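Local coordinates for dehydroascorbate reductase (Chlamydomonas reinhardtii, PDB 5XFT), which probably catalyses the reduction of dehydroascorbate to ascorbate with glutathione as the electron donor, as a member of the DHAR family of the GST superfamily, at residues Y163-F172 with D201-E212; I99-I110 with K121-M132. All coordinates share one frame; numbering follows the deposited sequence.

In the fold
From the N terminus the chain first builds the thioredoxin-like part, with its mixed sheet and flanking helices, and then enters the helical part of the GST fold. There interaction 2 comes first: helix 103-112 turns back through a short connection into helix 118-138, and 99-110 closes against 121-132. Helix 153-173 follows, and interaction 1 closes a later and longer loop when the C-terminal helix 204-212 returns to its second half. The two contacts lie in series, neither nested nor crossed, with centres about 16 Å apart. They meet at Phe107, whose ring packs on the backbone of His164 and on Ala168 and Leu169, so helix 153-173 lies against both helix 103-112 and helix 204-212.

Interaction 1 of 2, residues Y163-F172 with D201-E212; sequences YHAVVALKHF and DYGTEAIIAGWE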
# COMPACT_ATOMS: atom_id res chain seq x y z
N TYR A 163 6.83 0.32 -2.87
CA TYR A 163 7.21 -1.08 -3.08
C TYR A 163 6.95 -1.50 -4.52
O TYR A 163 7.85 -1.99 -5.22
CB TYR A 163 6.42 -1.95 -2.10
CG TYR A 163 6.91 -3.37 -1.92
CD1 TYR A 163 8.21 -3.74 -2.24
CD2 TYR A 163 6.05 -4.35 -1.43
CE1 TYR A 163 8.64 -5.04 -2.07
CE2 TYR A 163 6.47 -5.64 -1.25
CZ TYR A 163 7.76 -5.99 -1.57
OH TYR A 163 8.17 -7.29 -1.40
N HIS A 164 5.71 -1.30 -4.97
CA HIS A 164 5.37 -1.59 -6.36
C HIS A 164 6.26 -0.82 -7.33
O HIS A 164 6.68 -1.36 -8.35
CB HIS A 164 3.90 -1.25 -6.62
CG HIS A 164 2.95 -2.30 -6.15
ND1 HIS A 164 2.13 -3.00 -7.01
CD2 HIS A 164 2.68 -2.78 -4.91
CE1 HIS A 164 1.40 -3.86 -6.32
NE2 HIS A 164 1.72 -3.75 -5.04
N ALA A 165 6.56 0.44 -7.01
CA ALA A 165 7.33 1.27 -7.93
C ALA A 165 8.73 0.70 -8.14
O ALA A 165 9.16 0.46 -9.27
CB ALA A 165 7.40 2.71 -7.43
N VAL A 166 9.46 0.46 -7.05
CA VAL A 166 10.84 0.00 -7.21
C VAL A 166 10.87 -1.40 -7.81
O VAL A 166 11.64 -1.67 -8.74
CB VAL A 166 11.62 0.09 -5.87
CG1 VAL A 166 11.62 1.53 -5.36
CG2 VAL A 166 11.06 -0.84 -4.82
N VAL A 167 10.02 -2.31 -7.32
CA VAL A 167 10.06 -3.69 -7.80
C VAL A 167 9.67 -3.75 -9.28
O VAL A 167 10.43 -4.26 -10.12
CB VAL A 167 9.15 -4.59 -6.95
CG1 VAL A 167 8.99 -5.95 -7.60
CG2 VAL A 167 9.72 -4.73 -5.54
N ALA A 168 8.49 -3.23 -9.61
CA ALA A 168 7.98 -3.34 -10.96
C ALA A 168 8.84 -2.58 -11.95
O ALA A 168 9.11 -3.07 -13.06
CB ALA A 168 6.53 -2.85 -11.02
N LEU A 169 9.29 -1.37 -11.58
CA LEU A 169 10.10 -0.60 -12.51
C LEU A 169 11.44 -1.27 -12.75
O LEU A 169 11.92 -1.31 -13.89
CB LEU A 169 10.29 0.82 -11.99
CG LEU A 169 9.11 1.79 -12.13
CD1 LEU A 169 9.52 3.16 -11.64
CD2 LEU A 169 8.61 1.86 -13.56
N LYS A 170 12.06 -1.82 -11.70
CA LYS A 170 13.31 -2.54 -11.89
C LYS A 170 13.11 -3.75 -12.79
O LYS A 170 13.98 -4.09 -13.60
CB LYS A 170 13.89 -2.95 -10.54
CG LYS A 170 15.06 -3.93 -10.62
CD LYS A 170 16.24 -3.34 -11.36
CE LYS A 170 17.47 -4.23 -11.24
NZ LYS A 170 17.22 -5.61 -11.77
N HIS A 171 11.96 -4.42 -12.68
CA HIS A 171 11.78 -5.65 -13.44
C HIS A 171 11.44 -5.38 -14.90
O HIS A 171 11.98 -6.03 -15.81
CB HIS A 171 10.71 -6.52 -12.80
CG HIS A 171 10.38 -7.75 -13.59
ND1 HIS A 171 9.40 -7.78 -14.55
CD2 HIS A 171 10.93 -8.99 -13.56
CE1 HIS A 171 9.34 -8.99 -15.08
NE2 HIS A 171 10.26 -9.74 -14.49
N PHE A 172 10.53 -4.44 -15.16
CA PHE A 172 10.03 -4.21 -16.50
C PHE A 172 10.82 -3.17 -17.28
O PHE A 172 10.74 -3.16 -18.52
CB PHE A 172 8.57 -3.75 -16.44
CG PHE A 172 7.61 -4.83 -16.00
CD1 PHE A 172 7.29 -5.88 -16.85
CD2 PHE A 172 7.03 -4.79 -14.75
CE1 PHE A 172 6.42 -6.86 -16.45
CE2 PHE A 172 6.15 -5.77 -14.35
CZ PHE A 172 5.84 -6.81 -15.20
N ASP A 201 3.87 -9.06 3.89
CA ASP A 201 4.69 -8.92 2.68
C ASP A 201 4.30 -10.02 1.70
O ASP A 201 4.55 -11.21 1.96
CB ASP A 201 6.17 -8.98 3.02
CG ASP A 201 7.07 -8.58 1.85
OD1 ASP A 201 6.61 -8.62 0.69
OD2 ASP A 201 8.24 -8.22 2.10
N TYR A 202 3.71 -9.64 0.57
CA TYR A 202 3.31 -10.61 -0.45
C TYR A 202 4.46 -11.00 -1.38
O TYR A 202 4.37 -12.04 -2.04
CB TYR A 202 2.13 -10.07 -1.26
CG TYR A 202 2.15 -8.57 -1.47
CD1 TYR A 202 2.90 -8.00 -2.49
CD2 TYR A 202 1.42 -7.73 -0.64
CE1 TYR A 202 2.92 -6.63 -2.68
CE2 TYR A 202 1.43 -6.36 -0.83
CZ TYR A 202 2.19 -5.81 -1.85
OH TYR A 202 2.21 -4.45 -2.04
N GLY A 203 5.51 -10.20 -1.46
CA GLY A 203 6.68 -10.58 -2.23
C GLY A 203 6.71 -9.94 -3.62
O GLY A 203 5.70 -9.45 -4.13
N THR A 204 7.89 -9.99 -4.24
CA THR A 204 8.10 -9.26 -5.49
C THR A 204 7.48 -9.98 -6.69
O THR A 204 7.04 -9.31 -7.63
CB THR A 204 9.60 -9.03 -5.74
OG1 THR A 204 10.23 -10.27 -6.08
CG2 THR A 204 10.27 -8.44 -4.50
N GLU A 205 7.43 -11.31 -6.67
CA GLU A 205 6.80 -12.00 -7.79
C GLU A 205 5.31 -11.73 -7.82
O GLU A 205 4.72 -11.65 -8.90
CB GLU A 205 7.03 -13.52 -7.73
CG GLU A 205 8.43 -13.97 -7.33
CD GLU A 205 8.73 -13.72 -5.85
OE1 GLU A 205 9.66 -12.95 -5.58
OE2 GLU A 205 8.05 -14.31 -4.98
N ALA A 206 4.68 -11.62 -6.65
CA ALA A 206 3.27 -11.22 -6.63
C ALA A 206 3.08 -9.89 -7.34
O ALA A 206 2.14 -9.72 -8.13
CB ALA A 206 2.76 -11.17 -5.20
N ILE A 207 3.99 -8.93 -7.09
CA ILE A 207 3.92 -7.64 -7.77
C ILE A 207 4.11 -7.81 -9.27
O ILE A 207 3.34 -7.27 -10.08
CB ILE A 207 4.98 -6.68 -7.18
CG1 ILE A 207 4.83 -6.59 -5.66
CG2 ILE A 207 4.87 -5.31 -7.84
CD1 ILE A 207 5.92 -5.75 -4.98
N ILE A 208 5.14 -8.56 -9.67
CA ILE A 208 5.43 -8.76 -11.09
C ILE A 208 4.25 -9.41 -11.79
O ILE A 208 3.80 -8.95 -12.84
CB ILE A 208 6.71 -9.59 -11.26
CG1 ILE A 208 7.91 -8.93 -10.57
CG2 ILE A 208 7.01 -9.81 -12.73
CD1 ILE A 208 8.00 -7.46 -10.82
N ALA A 209 3.72 -10.49 -11.21
CA ALA A 209 2.58 -11.18 -11.79
C ALA A 209 1.36 -10.27 -11.85
O ALA A 209 0.60 -10.30 -12.83
CB ALA A 209 2.27 -12.45 -11.00
N GLY A 210 1.14 -9.47 -10.80
CA GLY A 210 0.04 -8.52 -10.83
C GLY A 210 0.13 -7.58 -12.02
O GLY A 210 -0.86 -7.34 -12.71
N TRP A 211 1.33 -7.07 -12.29
CA TRP A 211 1.47 -6.08 -13.35
C TRP A 211 1.57 -6.71 -14.74
O TRP A 211 1.14 -6.10 -15.72
CB TRP A 211 2.68 -5.20 -13.07
CG TRP A 211 2.38 -4.17 -12.03
CD1 TRP A 211 2.72 -4.20 -10.71
CD2 TRP A 211 1.62 -2.98 -12.23
NE1 TRP A 211 2.24 -3.08 -10.07
CE2 TRP A 211 1.56 -2.31 -10.98
CE3 TRP A 211 1.00 -2.40 -13.34
CZ2 TRP A 211 0.89 -1.10 -10.82
CZ3 TRP A 211 0.34 -1.19 -13.18
CH2 TRP A 211 0.30 -0.55 -11.92
N GLU A 212 2.13 -7.92 -14.85
CA GLU A 212 2.12 -8.66 -16.11
C GLU A 212 0.71 -8.83 -16.65
O GLU A 212 0.52 -8.87 -17.87
CB GLU A 212 2.77 -10.04 -15.92
CG GLU A 212 4.25 -10.07 -16.24
CD GLU A 212 4.94 -11.32 -15.72
OE1 GLU A 212 6.12 -11.52 -16.07
OE2 GLU A 212 4.31 -12.08 -14.96
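Ile207 enters a knobs-into-holes socket formed by Tyr163, His164, Val167 and Ala168, where helix 204-212, the C-terminal helix of this GST fold, crosses segment 163-172 at -70°, with the axes 9.2 Å apart at closest approach. From CB, which lies near Val167 CG1, the side chain divides. Its CG2 branch, anti to the backbone N, rests over one face of the His164 imidazole, offset toward the rim. The other branch runs through CG1 to CD1, which sits 3.7 Å from the centroid of the Tyr163 ring and only 8° off its normal, a CH-pi contact; CD1 also touches Val167 CB.

The imidazole under CG2 is held at its edge. Trp211 NE1 donates to His164 ND1 at 3.1 Å, near the planes of both rings, with an N-H...N angle of 158°. ND1 acts as acceptor here, which is consistent with the proton lying on NE2; NE2 makes weak bonds to Asp20 O and to Tyr202 OH, and the Tyr202 hydroxyl also bonds to His25 of the thioredoxin-like part. The next residue, Ile208, lays CG2 over one face of the His171 ring, 3.4 Å from His171 CE1.

In the loop just before the helix, Asp201 OD1 takes two donors. Gly203 N approaches on the anti side, closing an Asx turn, while Tyr163 OH donates to the syn lone pair of Asp201 OD1 at 2.9 Å.

Interaction 2 of 2, residues I99-I110 with K121-M132; sequences IGAKLFPNFRAI and KVAALEEQLAGM
Asn106 and Leu125 each fill a knobs-into-holes socket on the other's helix, the core of an antiparallel helix pair in the helical domain of the GST fold. The axes of helices 103-110 and 121-132 cross at -151° and approach to 8.6 Å. Asn106 projects among Lys121, Ala124, Leu125 and Gln128, its amide ND2 lying 3.5 Å from Ala124 CB. Leu125 sits among Leu103, Asn106, Phe107 and Ile110, and its two methyls part company: CD1 meets Leu103 CD1 at 3.6 Å, whereas CD2 meets Ile110 CD1. Leu125 CG is anti to the backbone N (chi1 175°), which carries this fork into the socket.

The flanks extend the apolar seam in both directions. Ala109 CB lies against the aliphatic part of Lys121, touching CG at 3.6 Å as well as CE, while the bends at chi2 and chi4 lead the ammonium away to a weak, long ion pair with Glu117. Beyond Leu103 the seam continues to Leu129 and Met132, with Leu103 CD2 3.9 Å from Met132 SD; Leu129 and Met132 in turn reach Leu184 of helix 182-193. Phe107 turns its ring away toward helix 153-173.

Where the chain enters helix 103-112, a polar contact joins the apolar ones. Gln128, bent at chi2 (-76°), brings its carboxamide beneath the turn 100-103. Lys102 N donates to Gln128 OE1 at 3.0 Å, fairly straight at the hydrogen but from well above the carbonyl plane. Lys102 CB and CG lie over the same face of the Gln128 carboxamide, CB 3.5 Å from Gln128 NE2. Beside it, a water bridges the backbones, accepting from Gly100 N and donating to Gln128 O at 2.6 Å.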
# COMPACT_ATOMS: atom_id res chain seq x y z
N ILE A 99 2.32 15.30 -0.99
CA ILE A 99 3.53 14.50 -1.10
C ILE A 99 3.17 13.05 -1.34
O ILE A 99 2.35 12.47 -0.63
CB ILE A 99 4.39 14.66 0.17
CG1 ILE A 99 4.90 16.10 0.25
CG2 ILE A 99 5.55 13.68 0.17
CD1 ILE A 99 5.60 16.43 1.54
N GLY A 100 3.80 12.45 -2.36
CA GLY A 100 3.43 11.12 -2.78
C GLY A 100 2.08 11.05 -3.46
O GLY A 100 1.62 9.95 -3.78
N ALA A 101 1.45 12.19 -3.71
CA ALA A 101 0.10 12.18 -4.27
C ALA A 101 0.06 11.65 -5.70
O ALA A 101 -0.99 11.18 -6.14
CB ALA A 101 -0.51 13.58 -4.22
N LYS A 102 1.17 11.71 -6.43
CA LYS A 102 1.21 11.22 -7.80
C LYS A 102 2.30 10.18 -8.02
O LYS A 102 2.66 9.89 -9.16
CB LYS A 102 1.38 12.37 -8.79
CG LYS A 102 0.61 13.63 -8.46
CD LYS A 102 0.93 14.69 -9.50
CE LYS A 102 0.53 16.09 -9.04
NZ LYS A 102 1.07 17.11 -9.98
N LEU A 103 2.84 9.62 -6.93
CA LEU A 103 3.81 8.53 -7.06
C LEU A 103 3.23 7.38 -7.88
O LEU A 103 3.75 7.02 -8.95
CB LEU A 103 4.22 8.06 -5.67
CG LEU A 103 5.02 6.77 -5.52
CD1 LEU A 103 6.36 6.92 -6.19
CD2 LEU A 103 5.19 6.43 -4.05
N PHE A 104 2.12 6.82 -7.40
CA PHE A 104 1.51 5.68 -8.07
C PHE A 104 1.00 6.01 -9.47
O PHE A 104 1.25 5.22 -10.39
CB PHE A 104 0.40 5.10 -7.18
CG PHE A 104 -0.30 3.91 -7.76
CD1 PHE A 104 -1.50 4.06 -8.43
CD2 PHE A 104 0.24 2.64 -7.64
CE1 PHE A 104 -2.15 2.96 -8.97
CE2 PHE A 104 -0.40 1.54 -8.17
CZ PHE A 104 -1.60 1.71 -8.84
N PRO A 105 0.28 7.11 -9.71
CA PRO A 105 -0.16 7.40 -11.08
C PRO A 105 0.98 7.58 -12.07
O PRO A 105 0.88 7.11 -13.21
CB PRO A 105 -0.99 8.68 -10.93
CG PRO A 105 -1.49 8.63 -9.53
CD PRO A 105 -0.37 8.02 -8.74
N ASN A 106 2.05 8.28 -11.68
CA ASN A 106 3.18 8.47 -12.59
C ASN A 106 3.87 7.15 -12.87
O ASN A 106 4.21 6.85 -14.02
CB ASN A 106 4.19 9.47 -12.00
CG ASN A 106 3.63 10.87 -11.89
OD1 ASN A 106 2.78 11.29 -12.67
ND2 ASN A 106 4.11 11.62 -10.90
N PHE A 107 4.09 6.36 -11.82
CA PHE A 107 4.72 5.05 -11.97
C PHE A 107 3.89 4.13 -12.86
O PHE A 107 4.44 3.38 -13.68
CB PHE A 107 4.96 4.46 -10.58
CG PHE A 107 4.84 2.99 -10.52
CD1 PHE A 107 5.76 2.18 -11.17
CD2 PHE A 107 3.84 2.40 -9.76
CE1 PHE A 107 5.66 0.82 -11.11
CE2 PHE A 107 3.73 1.04 -9.68
CZ PHE A 107 4.64 0.24 -10.36
N ARG A 108 2.58 4.20 -12.73
CA ARG A 108 1.71 3.42 -13.60
C ARG A 108 1.77 3.94 -15.03
O ARG A 108 1.88 3.15 -15.97
CB ARG A 108 0.28 3.43 -13.08
CG ARG A 108 -0.70 2.76 -14.01
CD ARG A 108 -2.11 2.87 -13.49
NE ARG A 108 -2.52 4.26 -13.38
CZ ARG A 108 -3.64 4.66 -12.79
NH1 ARG A 108 -4.47 3.77 -12.26
NH2 ARG A 108 -3.93 5.95 -12.73
N ALA A 109 1.70 5.26 -15.22
CA ALA A 109 1.77 5.81 -16.57
C ALA A 109 3.09 5.45 -17.24
O ALA A 109 3.16 5.37 -18.47
CB ALA A 109 1.58 7.32 -16.54
N ILE A 110 4.13 5.24 -16.44
CA ILE A 110 5.40 4.76 -16.98
C ILE A 110 5.27 3.31 -17.41
O ILE A 110 5.71 2.93 -18.51
CB ILE A 110 6.52 4.94 -15.93
CG1 ILE A 110 6.82 6.43 -15.73
CG2 ILE A 110 7.77 4.15 -16.33
CD1 ILE A 110 7.69 6.69 -14.55
N LYS A 121 6.50 11.57 -17.71
CA LYS A 121 6.08 10.83 -16.53
C LYS A 121 7.28 10.43 -15.66
O LYS A 121 7.19 10.43 -14.43
CB LYS A 121 5.28 9.60 -16.95
CG LYS A 121 3.88 9.93 -17.47
CD LYS A 121 3.09 10.76 -16.46
CE LYS A 121 1.65 10.97 -16.90
NZ LYS A 121 1.54 11.57 -18.26
N VAL A 122 8.40 10.08 -16.29
CA VAL A 122 9.62 9.82 -15.54
C VAL A 122 10.03 11.05 -14.75
O VAL A 122 10.36 10.96 -13.55
CB VAL A 122 10.74 9.37 -16.50
CG1 VAL A 122 12.08 9.27 -15.77
CG2 VAL A 122 10.40 8.03 -17.14
N ALA A 123 9.99 12.22 -15.39
CA ALA A 123 10.35 13.45 -14.68
C ALA A 123 9.44 13.67 -13.47
O ALA A 123 9.92 13.90 -12.35
CB ALA A 123 10.30 14.63 -15.65
N ALA A 124 8.13 13.57 -13.68
CA ALA A 124 7.17 13.79 -12.60
C ALA A 124 7.38 12.80 -11.46
O ALA A 124 7.38 13.17 -10.28
CB ALA A 124 5.75 13.71 -13.14
N LEU A 125 7.56 11.52 -11.81
CA LEU A 125 7.85 10.51 -10.79
C LEU A 125 9.03 10.93 -9.94
O LEU A 125 8.98 10.85 -8.71
CB LEU A 125 8.13 9.15 -11.45
CG LEU A 125 8.55 8.08 -10.44
CD1 LEU A 125 7.38 7.75 -9.52
CD2 LEU A 125 9.07 6.82 -11.13
N GLU A 126 10.10 11.40 -10.58
CA GLU A 126 11.29 11.73 -9.81
C GLU A 126 11.07 12.97 -8.95
O GLU A 126 11.71 13.12 -7.90
CB GLU A 126 12.50 11.91 -10.73
CG GLU A 126 13.82 11.77 -9.95
CD GLU A 126 14.91 12.75 -10.37
OE1 GLU A 126 14.76 13.97 -10.14
OE2 GLU A 126 15.95 12.28 -10.86
N GLU A 127 10.18 13.87 -9.36
CA GLU A 127 9.78 14.94 -8.45
C GLU A 127 9.07 14.38 -7.21
O GLU A 127 9.32 14.84 -6.09
CB GLU A 127 8.90 15.96 -9.17
CG GLU A 127 8.21 16.92 -8.23
CD GLU A 127 7.59 18.11 -8.93
OE1 GLU A 127 7.83 19.25 -8.47
OE2 GLU A 127 6.87 17.93 -9.93
N GLN A 128 8.20 13.39 -7.40
CA GLN A 128 7.53 12.78 -6.25
C GLN A 128 8.53 12.14 -5.30
O GLN A 128 8.52 12.41 -4.09
CB GLN A 128 6.51 11.75 -6.74
CG GLN A 128 5.40 12.34 -7.60
CD GLN A 128 4.36 13.07 -6.78
OE1 GLN A 128 3.92 12.59 -5.74
NE2 GLN A 128 3.95 14.24 -7.25
N LEU A 129 9.40 11.28 -5.84
CA LEU A 129 10.41 10.63 -5.01
C LEU A 129 11.32 11.65 -4.34
O LEU A 129 11.83 11.42 -3.24
CB LEU A 129 11.24 9.66 -5.85
CG LEU A 129 10.49 8.47 -6.43
CD1 LEU A 129 11.44 7.64 -7.30
CD2 LEU A 129 9.93 7.62 -5.31
N ALA A 130 11.55 12.79 -5.00
CA ALA A 130 12.34 13.85 -4.39
C ALA A 130 11.62 14.45 -3.19
O ALA A 130 12.22 14.63 -2.13
CB ALA A 130 12.66 14.93 -5.43
N GLY A 131 10.33 14.76 -3.34
CA GLY A 131 9.54 15.24 -2.23
C GLY A 131 9.59 14.32 -1.02
O GLY A 131 9.93 14.76 0.09
N MET A 132 9.29 13.04 -1.23
CA MET A 132 9.33 12.08 -0.13
C MET A 132 10.72 12.01 0.49
O MET A 132 10.86 12.01 1.72
CB MET A 132 8.90 10.70 -0.62
CG MET A 132 7.49 10.65 -1.18
SD MET A 132 7.17 9.13 -2.09
CE MET A 132 7.48 7.89 -0.83
O HOH W 1 6.41 13.62 -3.15